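PDB 1WWZ: N-acetyltransferase domain-containing protein from Pyrococcus horikoshii, which is of unknown function but binds acetyl-coenzyme A and probably transfers its acyl group, as expected of a member of the GNAT acetyltransferase family. Local coordinates for residues E19-D22 with V23-G27; G30-Y34 with G35-R39. All coordinates share one frame; numbering follows the deposited sequence.

Interaction 1: E19-D22 with V23-G27; sequences ELID and VYMSG
I21 and M25, one helical turn apart, carry the side-chain part of this contact. They lie side by side and point the same way, with CG2 of I21 3.9 Å from CG of M25. I21 holds CG2 anti to its backbone N, which brings that methyl beside the carbonyl carbon and on toward the next turn. M25 bends at both chi2 (-55°) and chi3 (-71°), and the folded chain carries its sulfur and CE away from E19-D22.

The backbone bonds are those of a regular alpha-helix, each running from residue i+4 back to residue i. V23 N donates to E19 O at 3.0 Å and Y24 N to L20 O at 2.8 Å. M25 N reaches I21 O at 2.8 Å in a nearly straight bond (172° at the hydrogen), and S26 N reaches D22 O at 2.9 Å. The carbonyls also have carbon neighbours: CG2 of V23 sits 3.3 Å from E19 O, and CG of M25 lies 3.1 Å from I21 O.

The polar ends find partners outside the two segments. Those of D22 and Y24 lie in 35-39, at R39 and G35 respectively, while S26 OG accepts from K95 N and E19 OE1 from I66 N.

Within the GNAT fold this is the C-terminal part of helix 14-27, packed between sheet and helix. L20 rests on F57 and V59 of strand 57-62 and, with V23, on F69 of strand 65-78, while I21 and Y24 meet helix 38-53. At the helix's last residue, G27 touches acetyl-coenzyme A.

Interaction 2: G30-Y34 with G35-R39; sequences GLEEY and GGEGR
L31 O is gripped by two backbone amides, Y34 N at 2.8 Å and G35 N at 2.9 Å, the second bond nearly straight at 167°. L31 is the N-cap of the short helix 32-35, and its carbonyl thus ties the start of the single turn to its end. The next bond, from G36 N to E32 O at 2.8 Å, is more bent (134°), with the donor standing above the carbonyl plane. G36 then leaves the helix with a positive phi, at backbone angles where a CB would press on the carbonyl O before it.

E32 folds back over the N-terminal side of the turn. Its bend at chi2 (74°) brings OE2 to the amide of G30, which donates almost straight at 2.7 Å, on the syn side of the carboxylate but out of its plane. On the other flank, the carboxylate of E37 lies against the aliphatic part of E32, with OE1 3.4 Å from CG of E32. The two acids keep their charges apart, OE2 of E32 being 4.9 Å from OE1 of E37. Replacing E32 with an alanine would probably leave the G30 amide without this acceptor and open a gap beside the E37 carboxylate.

The Y34 ring has CG of E33 over one face, offset toward the rim, and CD2 of L31 at its edge. Y34 OH and E33 OE1 both bond K128, through its backbone N and NZ respectively, and W150 of strand 150-156 meets Y34 edge-to-face. L31 reaches the bound acetyl-coenzyme A. Residues 30-39 thus form a one-turn helix and linker from helix 14-27 to helix 38-53, whose R39 packs back on I21 and M25.

Overall arrangement
Interactions 1 and 2 follow each other along the chain, their centres 11 Å apart, and touch directly at both ends of 35-39. Y24 OH lies 2.7 Å from G35 O, a probable hydrogen bond to the last residue of helix 32-35. The salt bridge from D22 OD1 to R39 NH1, also 2.7 Å, ties helix 14-27 to the start of helix 38-53, with CG2 of I21 packed 3.4 Å from CZ of R39. Each interaction also reaches the acetyl-coenzyme A pocket: G27 in interaction 1 touches the ligand, and the L31 side chain in interaction 2 comes within about 4 Å of both the ligand and the N129 side chain.

Interaction 1: E19-D22 with V23-G27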
ATOM      1  N   GLU A  19       1.270  23.531   8.614  1.00 29.00           N
ATOM      2  CA  GLU A  19       2.030  22.290   8.728  1.00 27.89           C
ATOM      3  C   GLU A  19       2.398  21.746   7.355  1.00 26.42           C
ATOM      4  O   GLU A  19       3.519  21.283   7.139  1.00 24.00           O
ATOM      5  CB  GLU A  19       1.222  21.222   9.469  1.00 31.41           C
ATOM      6  CG  GLU A  19       0.985  21.495  10.938  1.00 34.58           C
ATOM      7  CD  GLU A  19       0.244  20.353  11.609  1.00 37.01           C
ATOM      8  OE1 GLU A  19       0.750  19.212  11.563  1.00 38.09           O
ATOM      9  OE2 GLU A  19      -0.842  20.596  12.177  1.00 38.67           O
ATOM     10  N   LEU A  20       1.445  21.788   6.429  1.00 24.07           N
ATOM     11  CA  LEU A  20       1.695  21.291   5.084  1.00 22.46           C
ATOM     12  C   LEU A  20       2.784  22.120   4.421  1.00 21.02           C
ATOM     13  O   LEU A  20       3.643  21.588   3.717  1.00 19.83           O
ATOM     14  CB  LEU A  20       0.410  21.334   4.248  1.00 23.04           C
ATOM     15  CG  LEU A  20      -0.666  20.323   4.663  1.00 24.34           C
ATOM     16  CD1 LEU A  20      -1.949  20.608   3.913  1.00 24.62           C
ATOM     17  CD2 LEU A  20      -0.185  18.903   4.383  1.00 26.11           C
ATOM     18  N   ILE A  21       2.752  23.427   4.650  1.00 21.10           N
ATOM     19  CA  ILE A  21       3.757  24.301   4.071  1.00 20.77           C
ATOM     20  C   ILE A  21       5.140  23.938   4.608  1.00 21.71           C
ATOM     21  O   ILE A  21       6.097  23.834   3.841  1.00 21.41           O
ATOM     22  CB  ILE A  21       3.439  25.784   4.363  1.00 20.65           C
ATOM     23  CG1 ILE A  21       2.151  26.179   3.632  1.00 21.05           C
ATOM     24  CG2 ILE A  21       4.596  26.664   3.917  1.00 22.02           C
ATOM     25  CD1 ILE A  21       1.704  27.609   3.879  1.00 22.86           C
ATOM     26  N   ASP A  22       5.244  23.728   5.919  1.00 23.34           N
ATOM     27  CA  ASP A  22       6.525  23.360   6.529  1.00 24.13           C
ATOM     28  C   ASP A  22       7.062  22.068   5.906  1.00 22.78           C
ATOM     29  O   ASP A  22       8.238  21.977   5.551  1.00 20.86           O
ATOM     30  CB  ASP A  22       6.380  23.163   8.046  1.00 26.80           C
ATOM     31  CG  ASP A  22       5.965  24.431   8.773  1.00 29.84           C
ATOM     32  OD1 ASP A  22       6.123  25.534   8.209  1.00 31.92           O
ATOM     33  OD2 ASP A  22       5.491  24.322   9.925  1.00 32.81           O
ATOM     34  N   VAL A  23       6.191  21.070   5.780  1.00 22.28           N
ATOM     35  CA  VAL A  23       6.574  19.790   5.194  1.00 21.60           C
ATOM     36  C   VAL A  23       7.032  19.997   3.755  1.00 21.61           C
ATOM     37  O   VAL A  23       8.047  19.450   3.322  1.00 21.24           O
ATOM     38  CB  VAL A  23       5.383  18.796   5.200  1.00 22.55           C
ATOM     39  CG1 VAL A  23       5.705  17.581   4.335  1.00 21.46           C
ATOM     40  CG2 VAL A  23       5.078  18.363   6.624  1.00 21.71           C
ATOM     41  N   TYR A  24       6.268  20.796   3.019  1.00 20.55           N
ATOM     42  CA  TYR A  24       6.574  21.090   1.629  1.00 20.51           C
ATOM     43  C   TYR A  24       7.934  21.777   1.501  1.00 20.79           C
ATOM     44  O   TYR A  24       8.779  21.356   0.712  1.00 19.47           O
ATOM     45  CB  TYR A  24       5.476  21.986   1.052  1.00 19.35           C
ATOM     46  CG  TYR A  24       5.662  22.364  -0.398  1.00 19.76           C
ATOM     47  CD1 TYR A  24       4.931  21.733  -1.405  1.00 20.00           C
ATOM     48  CD2 TYR A  24       6.546  23.379  -0.762  1.00 19.34           C
ATOM     49  CE1 TYR A  24       5.073  22.113  -2.739  1.00 19.87           C
ATOM     50  CE2 TYR A  24       6.696  23.762  -2.084  1.00 19.27           C
ATOM     51  CZ  TYR A  24       5.958  23.128  -3.069  1.00 20.42           C
ATOM     52  OH  TYR A  24       6.097  23.525  -4.375  1.00 21.21           O
ATOM     53  N   MET A  25       8.139  22.835   2.280  1.00 21.07           N
ATOM     54  CA  MET A  25       9.401  23.574   2.240  1.00 23.99           C
ATOM     55  C   MET A  25      10.589  22.696   2.627  1.00 24.33           C
ATOM     56  O   MET A  25      11.675  22.807   2.050  1.00 24.17           O
ATOM     57  CB  MET A  25       9.338  24.787   3.174  1.00 24.41           C
ATOM     58  CG  MET A  25       8.288  25.822   2.802  1.00 26.96           C
ATOM     59  SD  MET A  25       8.451  26.425   1.111  1.00 27.68           S
ATOM     60  CE  MET A  25       9.952  27.428   1.235  1.00 27.05           C
ATOM     61  N   SER A  26      10.378  21.830   3.613  1.00 25.24           N
ATOM     62  CA  SER A  26      11.420  20.925   4.079  1.00 25.72           C
ATOM     63  C   SER A  26      11.772  19.916   2.996  1.00 25.99           C
ATOM     64  O   SER A  26      12.942  19.707   2.678  1.00 25.98           O
ATOM     65  CB  SER A  26      10.949  20.188   5.335  1.00 26.61           C
ATOM     66  OG  SER A  26      11.839  19.134   5.674  1.00 27.55           O
ATOM     67  N   GLY A  27      10.748  19.296   2.423  1.00 26.00           N
ATOM     68  CA  GLY A  27      10.971  18.304   1.391  1.00 25.71           C
ATOM     69  C   GLY A  27      11.524  18.834   0.084  1.00 25.21           C
ATOM     70  O   GLY A  27      12.298  18.149  -0.577  1.00 25.73           O
TER

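Interaction 2: G30-Y34 with G35-R39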
ATOM      1  N   GLY A  30      16.391  22.307  -1.829  1.00 34.22           N
ATOM      2  CA  GLY A  30      17.393  21.814  -2.757  1.00 33.83           C
ATOM      3  C   GLY A  30      16.800  21.593  -4.135  1.00 33.78           C
ATOM      4  O   GLY A  30      17.524  21.527  -5.130  1.00 34.16           O
ATOM      5  N   LEU A  31      15.475  21.478  -4.189  1.00 32.35           N
ATOM      6  CA  LEU A  31      14.756  21.265  -5.441  1.00 32.17           C
ATOM      7  C   LEU A  31      13.847  22.452  -5.749  1.00 31.41           C
ATOM      8  O   LEU A  31      12.786  22.295  -6.359  1.00 30.65           O
ATOM      9  CB  LEU A  31      13.926  19.975  -5.363  1.00 32.88           C
ATOM     10  CG  LEU A  31      14.679  18.653  -5.523  1.00 34.51           C
ATOM     11  CD1 LEU A  31      13.780  17.503  -5.126  1.00 34.38           C
ATOM     12  CD2 LEU A  31      15.140  18.494  -6.961  1.00 34.12           C
ATOM     13  N   GLU A  32      14.280  23.638  -5.328  1.00 30.82           N
ATOM     14  CA  GLU A  32      13.526  24.870  -5.541  1.00 30.89           C
ATOM     15  C   GLU A  32      13.177  25.113  -7.009  1.00 30.08           C
ATOM     16  O   GLU A  32      12.229  25.837  -7.313  1.00 29.44           O
ATOM     17  CB  GLU A  32      14.311  26.082  -5.020  1.00 32.11           C
ATOM     18  CG  GLU A  32      14.543  26.128  -3.511  1.00 33.81           C
ATOM     19  CD  GLU A  32      15.595  25.141  -3.029  1.00 34.27           C
ATOM     20  OE1 GLU A  32      16.362  24.619  -3.865  1.00 35.85           O
ATOM     21  OE2 GLU A  32      15.661  24.901  -1.805  1.00 35.74           O
ATOM     22  N   GLU A  33      13.952  24.523  -7.914  1.00 29.66           N
ATOM     23  CA  GLU A  33      13.710  24.679  -9.342  1.00 29.40           C
ATOM     24  C   GLU A  33      12.325  24.144  -9.689  1.00 28.75           C
ATOM     25  O   GLU A  33      11.688  24.609 -10.636  1.00 28.91           O
ATOM     26  CB  GLU A  33      14.791  23.939 -10.149  1.00 30.10           C
ATOM     27  CG  GLU A  33      14.485  23.778 -11.638  1.00 31.43           C
ATOM     28  CD  GLU A  33      15.693  23.324 -12.454  1.00 32.71           C
ATOM     29  OE1 GLU A  33      16.556  22.608 -11.902  1.00 32.30           O
ATOM     30  OE2 GLU A  33      15.766  23.666 -13.653  1.00 32.96           O
ATOM     31  N   TYR A  34      11.861  23.175  -8.907  1.00 27.29           N
ATOM     32  CA  TYR A  34      10.555  22.565  -9.128  1.00 26.85           C
ATOM     33  C   TYR A  34       9.568  22.942  -8.031  1.00 27.14           C
ATOM     34  O   TYR A  34       8.375  23.106  -8.288  1.00 27.39           O
ATOM     35  CB  TYR A  34      10.695  21.042  -9.182  1.00 25.61           C
ATOM     36  CG  TYR A  34      11.762  20.570 -10.142  1.00 24.61           C
ATOM     37  CD1 TYR A  34      11.700  20.889 -11.498  1.00 23.53           C
ATOM     38  CD2 TYR A  34      12.841  19.810  -9.692  1.00 24.93           C
ATOM     39  CE1 TYR A  34      12.688  20.462 -12.386  1.00 23.93           C
ATOM     40  CE2 TYR A  34      13.836  19.378 -10.570  1.00 23.80           C
ATOM     41  CZ  TYR A  34      13.753  19.706 -11.913  1.00 23.75           C
ATOM     42  OH  TYR A  34      14.723  19.269 -12.784  1.00 23.55           O
ATOM     43  N   GLY A  35      10.073  23.084  -6.809  1.00 27.70           N
ATOM     44  CA  GLY A  35       9.215  23.429  -5.691  1.00 27.17           C
ATOM     45  C   GLY A  35       8.946  24.912  -5.512  1.00 27.86           C
ATOM     46  O   GLY A  35       8.095  25.287  -4.711  1.00 27.32           O
ATOM     47  N   GLY A  36       9.662  25.756  -6.251  1.00 28.47           N
ATOM     48  CA  GLY A  36       9.469  27.190  -6.122  1.00 30.01           C
ATOM     49  C   GLY A  36      10.224  27.747  -4.926  1.00 32.13           C
ATOM     50  O   GLY A  36      10.771  26.986  -4.127  1.00 32.39           O
ATOM     51  N   GLU A  37      10.258  29.072  -4.799  1.00 33.30           N
ATOM     52  CA  GLU A  37      10.958  29.721  -3.690  1.00 34.50           C
ATOM     53  C   GLU A  37      10.000  30.457  -2.761  1.00 33.92           C
ATOM     54  O   GLU A  37       9.091  31.152  -3.215  1.00 35.28           O
ATOM     55  CB  GLU A  37      12.004  30.710  -4.222  1.00 36.62           C
ATOM     56  CG  GLU A  37      13.196  30.053  -4.918  1.00 40.28           C
ATOM     57  CD  GLU A  37      14.271  29.585  -3.949  1.00 42.83           C
ATOM     58  OE1 GLU A  37      13.949  29.377  -2.757  1.00 44.63           O
ATOM     59  OE2 GLU A  37      15.431  29.415  -4.384  1.00 44.06           O
ATOM     60  N   GLY A  38      10.209  30.295  -1.459  1.00 33.12           N
ATOM     61  CA  GLY A  38       9.371  30.963  -0.480  1.00 31.49           C
ATOM     62  C   GLY A  38       8.126  30.203  -0.077  1.00 30.44           C
ATOM     63  O   GLY A  38       7.600  29.391  -0.838  1.00 29.36           O
ATOM     64  N   ARG A  39       7.650  30.479   1.132  1.00 29.79           N
ATOM     65  CA  ARG A  39       6.458  29.832   1.660  1.00 29.46           C
ATOM     66  C   ARG A  39       5.197  30.251   0.900  1.00 29.01           C
ATOM     67  O   ARG A  39       4.210  29.519   0.877  1.00 28.29           O
ATOM     68  CB  ARG A  39       6.305  30.161   3.148  1.00 30.07           C
ATOM     69  CG  ARG A  39       7.417  29.600   4.026  1.00 30.44           C
ATOM     70  CD  ARG A  39       7.277  30.070   5.467  1.00 31.12           C
ATOM     71  NE  ARG A  39       6.077  29.548   6.116  1.00 31.07           N
ATOM     72  CZ  ARG A  39       5.948  28.304   6.565  1.00 30.86           C
ATOM     73  NH1 ARG A  39       6.948  27.443   6.441  1.00 32.43           N
ATOM     74  NH2 ARG A  39       4.815  27.921   7.140  1.00 31.65           N
TER